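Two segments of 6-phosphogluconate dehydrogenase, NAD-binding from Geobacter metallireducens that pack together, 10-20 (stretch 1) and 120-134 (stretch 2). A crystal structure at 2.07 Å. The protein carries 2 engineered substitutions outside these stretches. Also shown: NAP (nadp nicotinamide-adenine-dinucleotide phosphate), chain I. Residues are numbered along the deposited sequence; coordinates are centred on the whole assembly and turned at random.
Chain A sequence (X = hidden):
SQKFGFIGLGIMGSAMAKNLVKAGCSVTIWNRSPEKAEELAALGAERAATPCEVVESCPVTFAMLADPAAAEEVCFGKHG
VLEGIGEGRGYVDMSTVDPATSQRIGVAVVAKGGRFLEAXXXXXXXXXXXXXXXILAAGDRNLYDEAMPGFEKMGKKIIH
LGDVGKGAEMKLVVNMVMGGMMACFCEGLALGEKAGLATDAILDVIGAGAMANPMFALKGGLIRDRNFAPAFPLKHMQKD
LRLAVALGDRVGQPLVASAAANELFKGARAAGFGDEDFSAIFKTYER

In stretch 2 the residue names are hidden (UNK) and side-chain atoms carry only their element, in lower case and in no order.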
# COMPACT_ATOMS: atom_id res chain seq x y z
N GLY A 10 -20.37 -27.12 -2.63
CA GLY A 10 -19.51 -26.46 -3.59
C GLY A 10 -18.24 -27.27 -3.81
O GLY A 10 -18.21 -28.48 -3.56
N ILE A 11 -17.20 -26.61 -4.28
CA ILE A 11 -15.92 -27.26 -4.54
C ILE A 11 -15.47 -28.10 -3.35
O ILE A 11 -15.17 -29.28 -3.51
CB ILE A 11 -14.84 -26.23 -4.91
CG1 ILE A 11 -15.17 -25.62 -6.28
CG2 ILE A 11 -13.44 -26.87 -4.83
CD1 ILE A 11 -14.28 -24.44 -6.70
N MET A 12 -15.43 -27.50 -2.16
CA MET A 12 -14.98 -28.21 -0.95
C MET A 12 -16.04 -29.17 -0.39
O MET A 12 -15.76 -30.35 -0.11
CB MET A 12 -14.55 -27.21 0.15
CG MET A 12 -13.45 -26.24 -0.29
SD MET A 12 -11.88 -27.12 -0.51
CE MET A 12 -11.46 -27.44 1.21
N GLY A 13 -17.25 -28.68 -0.21
CA GLY A 13 -18.30 -29.48 0.41
C GLY A 13 -18.60 -30.77 -0.34
O GLY A 13 -18.77 -31.82 0.26
N SER A 14 -18.66 -30.72 -1.67
CA SER A 14 -19.03 -31.91 -2.43
C SER A 14 -17.94 -32.97 -2.26
O SER A 14 -18.24 -34.16 -2.09
CB SER A 14 -19.25 -31.57 -3.92
OG SER A 14 -18.07 -31.04 -4.51
N ALA A 15 -16.69 -32.53 -2.27
CA ALA A 15 -15.57 -33.43 -2.08
C ALA A 15 -15.55 -33.99 -0.67
O ALA A 15 -15.29 -35.19 -0.46
CB ALA A 15 -14.25 -32.74 -2.41
N MET A 16 -15.79 -33.13 0.32
CA MET A 16 -15.83 -33.59 1.70
C MET A 16 -16.98 -34.60 1.93
O MET A 16 -16.79 -35.64 2.55
CB MET A 16 -15.95 -32.40 2.65
CG MET A 16 -14.72 -31.48 2.56
SD MET A 16 -15.05 -29.82 3.18
CE MET A 16 -14.90 -30.11 4.94
N ALA A 17 -18.16 -34.29 1.40
CA ALA A 17 -19.32 -35.16 1.58
C ALA A 17 -19.13 -36.53 0.93
O ALA A 17 -19.57 -37.56 1.47
CB ALA A 17 -20.60 -34.47 1.04
N LYS A 18 -18.46 -36.54 -0.23
CA LYS A 18 -18.17 -37.77 -0.97
C LYS A 18 -17.30 -38.70 -0.14
O LYS A 18 -17.47 -39.92 -0.18
CB LYS A 18 -17.40 -37.45 -2.25
CG LYS A 18 -17.94 -38.10 -3.50
CD LYS A 18 -18.44 -37.03 -4.48
CE LYS A 18 -17.41 -36.75 -5.57
NZ LYS A 18 -17.79 -35.58 -6.41
N ASN A 19 -16.35 -38.10 0.57
CA ASN A 19 -15.48 -38.86 1.48
C ASN A 19 -16.28 -39.51 2.62
O ASN A 19 -16.03 -40.66 2.97
CB ASN A 19 -14.32 -37.98 1.99
CG ASN A 19 -13.21 -37.83 0.95
OD1 ASN A 19 -13.10 -38.65 0.05
ND2 ASN A 19 -12.38 -36.79 1.08
N LEU A 20 -17.26 -38.80 3.16
CA LEU A 20 -18.13 -39.41 4.15
C LEU A 20 -18.93 -40.54 3.51
O LEU A 20 -19.05 -41.63 4.07
CB LEU A 20 -19.08 -38.37 4.79
CG LEU A 20 -18.44 -37.22 5.58
CD1 LEU A 20 -19.50 -36.23 6.08
CD2 LEU A 20 -17.61 -37.75 6.75
N UNK A 120 -13.41 -24.43 10.41
CA UNK A 120 -12.90 -24.09 9.08
C UNK A 120 -11.65 -24.91 8.80
O UNK A 120 -11.06 -25.46 9.75
c UNK A 120 -12.54 -22.61 9.21
c UNK A 120 -13.14 -23.37 11.40
c UNK A 120 -12.16 -22.47 10.67
N UNK A 121 -11.25 -25.01 7.54
CA UNK A 121 -10.16 -25.90 7.17
C UNK A 121 -9.06 -25.21 6.39
O UNK A 121 -9.27 -24.17 5.76
c UNK A 121 -11.84 -27.77 6.99
c UNK A 121 -11.04 -26.69 4.91
c UNK A 121 -10.67 -27.12 6.32
N UNK A 122 -7.87 -25.80 6.45
CA UNK A 122 -6.76 -25.38 5.62
C UNK A 122 -6.47 -26.51 4.61
O UNK A 122 -6.49 -27.69 4.97
o UNK A 122 -4.43 -24.66 5.71
c UNK A 122 -5.54 -25.05 6.50
N UNK A 123 -6.25 -26.16 3.34
CA UNK A 123 -6.08 -27.15 2.29
C UNK A 123 -7.17 -26.98 1.25
O UNK A 123 -8.30 -26.67 1.60
N UNK A 124 -6.83 -27.17 -0.03
CA UNK A 124 -7.73 -26.78 -1.12
C UNK A 124 -8.46 -27.98 -1.73
O UNK A 124 -8.75 -28.96 -1.05
o UNK A 124 -7.81 -25.38 -3.12
c UNK A 124 -6.95 -26.02 -2.19
N UNK A 125 -8.75 -27.89 -3.03
CA UNK A 125 -9.57 -28.89 -3.69
C UNK A 125 -8.96 -30.29 -3.60
O UNK A 125 -9.64 -31.25 -3.23
c UNK A 125 -10.69 -29.49 -5.91
n UNK A 125 -12.26 -29.41 -9.44
c UNK A 125 -11.06 -28.92 -7.30
c UNK A 125 -9.81 -28.51 -5.15
c UNK A 125 -11.98 -29.89 -8.07
N UNK A 126 -7.67 -30.41 -3.91
CA UNK A 126 -7.02 -31.72 -3.92
C UNK A 126 -7.00 -32.32 -2.52
O UNK A 126 -7.39 -33.47 -2.34
c UNK A 126 -4.95 -33.01 -4.71
c UNK A 126 -3.45 -32.92 -4.84
c UNK A 126 -5.59 -31.65 -4.49
c UNK A 126 -2.85 -34.19 -5.41
n UNK A 126 -3.38 -35.43 -4.77
N UNK A 127 -6.54 -31.56 -1.51
CA UNK A 127 -6.62 -32.09 -0.15
C UNK A 127 -8.05 -32.43 0.31
O UNK A 127 -8.23 -33.37 1.09
c UNK A 127 -5.03 -30.33 -0.21
c UNK A 127 -6.03 -30.97 0.70
c UNK A 127 -5.67 -30.37 -1.59
N UNK A 128 -9.05 -31.67 -0.12
CA UNK A 128 -10.44 -32.01 0.20
C UNK A 128 -10.81 -33.38 -0.40
O UNK A 128 -11.45 -34.20 0.25
c UNK A 128 -11.39 -30.94 -0.30
N UNK A 129 -10.38 -33.61 -1.64
CA UNK A 129 -10.64 -34.88 -2.33
C UNK A 129 -9.92 -36.06 -1.67
O UNK A 129 -10.49 -37.15 -1.52
c UNK A 129 -10.21 -34.77 -3.80
c UNK A 129 -11.08 -33.89 -4.68
c UNK A 129 -10.43 -33.54 -6.03
o UNK A 129 -11.10 -32.93 -6.88
o UNK A 129 -9.24 -33.88 -6.24
N UNK A 130 -8.68 -35.84 -1.25
CA UNK A 130 -7.85 -36.89 -0.66
C UNK A 130 -8.20 -37.17 0.80
O UNK A 130 -7.79 -38.19 1.36
c UNK A 130 -6.36 -36.50 -0.77
o UNK A 130 -4.81 -35.71 -2.41
c UNK A 130 -5.89 -36.31 -2.22
o UNK A 130 -6.58 -36.75 -3.17
N UNK A 131 -8.97 -36.28 1.42
CA UNK A 131 -9.26 -36.42 2.84
C UNK A 131 -8.10 -35.96 3.70
O UNK A 131 -7.85 -36.46 4.79
N UNK A 132 -7.42 -34.94 3.22
CA UNK A 132 -6.12 -34.57 3.74
C UNK A 132 -6.13 -33.13 4.32
O UNK A 132 -5.09 -32.50 4.52
o UNK A 132 -4.32 -35.95 2.85
c UNK A 132 -4.33 -33.59 2.27
c UNK A 132 -5.13 -34.80 2.58
N UNK A 133 -7.33 -32.64 4.64
CA UNK A 133 -7.51 -31.28 5.17
C UNK A 133 -6.96 -31.14 6.58
O UNK A 133 -6.90 -32.11 7.34
c UNK A 133 -8.99 -30.89 5.17
c UNK A 133 -9.17 -29.92 2.81
c UNK A 133 -9.74 -30.93 3.82
c UNK A 133 -11.22 -30.70 4.02
N UNK A 134 -6.60 -29.92 6.95
CA UNK A 134 -6.32 -29.58 8.34
C UNK A 134 -7.57 -28.91 8.91
O UNK A 134 -8.06 -27.93 8.36
c UNK A 134 -4.77 -28.36 9.89
c UNK A 134 -5.12 -28.64 8.44
c UNK A 134 -2.88 -28.21 7.32
c UNK A 134 -3.92 -29.23 7.68
PA NAP I . -17.78 -22.73 -3.79
O1A NAP I . -18.03 -21.45 -4.49
O2A NAP I . -17.47 -23.87 -4.67
O5B NAP I . -19.03 -23.11 -2.87
C5B NAP I . -19.74 -22.11 -2.18
C4B NAP I . -20.94 -22.79 -1.54
O4B NAP I . -21.66 -21.82 -0.81
C3B NAP I . -21.89 -23.34 -2.60
O3B NAP I . -22.42 -24.53 -2.05
C2B NAP I . -22.97 -22.28 -2.66
O2B NAP I . -24.23 -22.73 -3.08
C1B NAP I . -23.01 -21.89 -1.19
N9A NAP I . -23.70 -20.60 -1.01
C8A NAP I . -23.24 -19.37 -1.39
N7A NAP I . -24.18 -18.45 -1.05
C5A NAP I . -25.22 -19.08 -0.49
C6A NAP I . -26.42 -18.61 0.04
N6A NAP I . -26.68 -17.31 0.01
N1A NAP I . -27.32 -19.50 0.56
C2A NAP I . -27.03 -20.85 0.58
N3A NAP I . -25.83 -21.32 0.06
C4A NAP I . -24.94 -20.44 -0.45
O3 NAP I . -16.56 -22.47 -2.81
PN NAP I . -15.77 -23.46 -1.86
O1N NAP I . -14.33 -23.37 -2.16
O2N NAP I . -16.41 -24.79 -1.82
O5D NAP I . -16.09 -22.61 -0.53
C5D NAP I . -16.71 -23.14 0.62
C4D NAP I . -15.98 -22.53 1.82
O4D NAP I . -14.72 -23.12 2.03
C3D NAP I . -15.67 -21.06 1.61
O3D NAP I . -15.87 -20.45 2.87
C2D NAP I . -14.21 -21.03 1.21
O2D NAP I . -13.62 -19.81 1.57
C1D NAP I . -13.68 -22.16 2.06
N1N NAP I . -12.43 -22.83 1.64
C2N NAP I . -12.16 -23.03 0.32
C3N NAP I . -11.00 -23.72 -0.06
C7N NAP I . -10.73 -23.99 -1.51
O7N NAP I . -9.42 -24.23 -1.87
N7N NAP I . -11.69 -23.97 -2.45
C4N NAP I . -10.12 -24.20 0.91
C5N NAP I . -10.42 -24.01 2.25
C6N NAP I . -11.59 -23.33 2.61
P2B NAP I . -24.59 -22.88 -4.66
O1X NAP I . -26.11 -22.87 -4.73
O2X NAP I . -24.00 -21.73 -5.39
O3X NAP I . -24.02 -24.17 -5.19

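Position 120 has three side-chain carbons closing a ring onto its own backbone N, hence Pro120, out of reach of stretch 1. Position 121 carries one carbon bearing two more, a beta-branched all-carbon side chain pointing toward stretch 1, with one of its carbons 3.8 Å from Met12 CE: Val121. Position 122, one carbon then one oxygen, points away and is Ser122.

Position 123 has no side-chain atoms and a phi of 119°, where a CB would be jammed against the preceding carbonyl oxygen; it is Gly123, and its O lies 3.3 Å from Met12 CE. Position 124 again shows one carbon and one oxygen. That oxygen makes a very short hydrogen bond, 2.3 Å, to NAP O7N, and the residue is Ser124, at the N-cap position but without a side-chain capping bond.

Position 125 has four carbons in a row ending in nitrogen, all four chi angles t: Lys125, whose CG lies 3.9 Å from Ile11 CG2. Position 126 repeats that composition but points away; it is Lys126. At 127 three carbons close onto the backbone N, giving Pro127, also directed away. Position 128 holds a lone carbon, so Ala128; its CB sits 4.0 Å from Ala15 CB and 3.8 Å from Met12 CE.

Position 129 has three carbons, the third carrying two oxygens: Glu129. Its CA-to-CB bond points away, yet its CG comes within 4.1 Å of Ala15 CB. Position 130 has two carbons, the second with two oxygens, hence Asp130; Lys126 NZ to Asp130 OD2, 2.8 Å, is a salt bridge within the helix. Position 131 lacks side-chain atoms and has phi 79°, identifying Gly131, the first residue to leave helical angles.

Position 132, one carbon carrying an oxygen and a carbon, is Thr132 and points away. Position 133 has four carbons forked at the second, Leu133, whose CD2 is 3.7 Å from Met12 CE and CD1 3.8 Å from Met16 CE. Position 134 has four carbons forked at the first, one arm two carbons long: Ile134, out of reach.

The contact joins two nearly parallel helices (16°, axes 8.1 Å apart at closest approach). Small Ala15 and Ala128 permit this spacing, with their CA-to-CB bonds directed toward the opposing stretch. Met12 and Met16 reach the strand residues Val121 and Leu133 with their CE atoms. Asn19 supplies the sole hydrogen bond between the stretches, ND2 to Glu129 O at 3.2 Å and 153°.

Stretch 2 (120-134) PVSGSKKPAEDGTLI
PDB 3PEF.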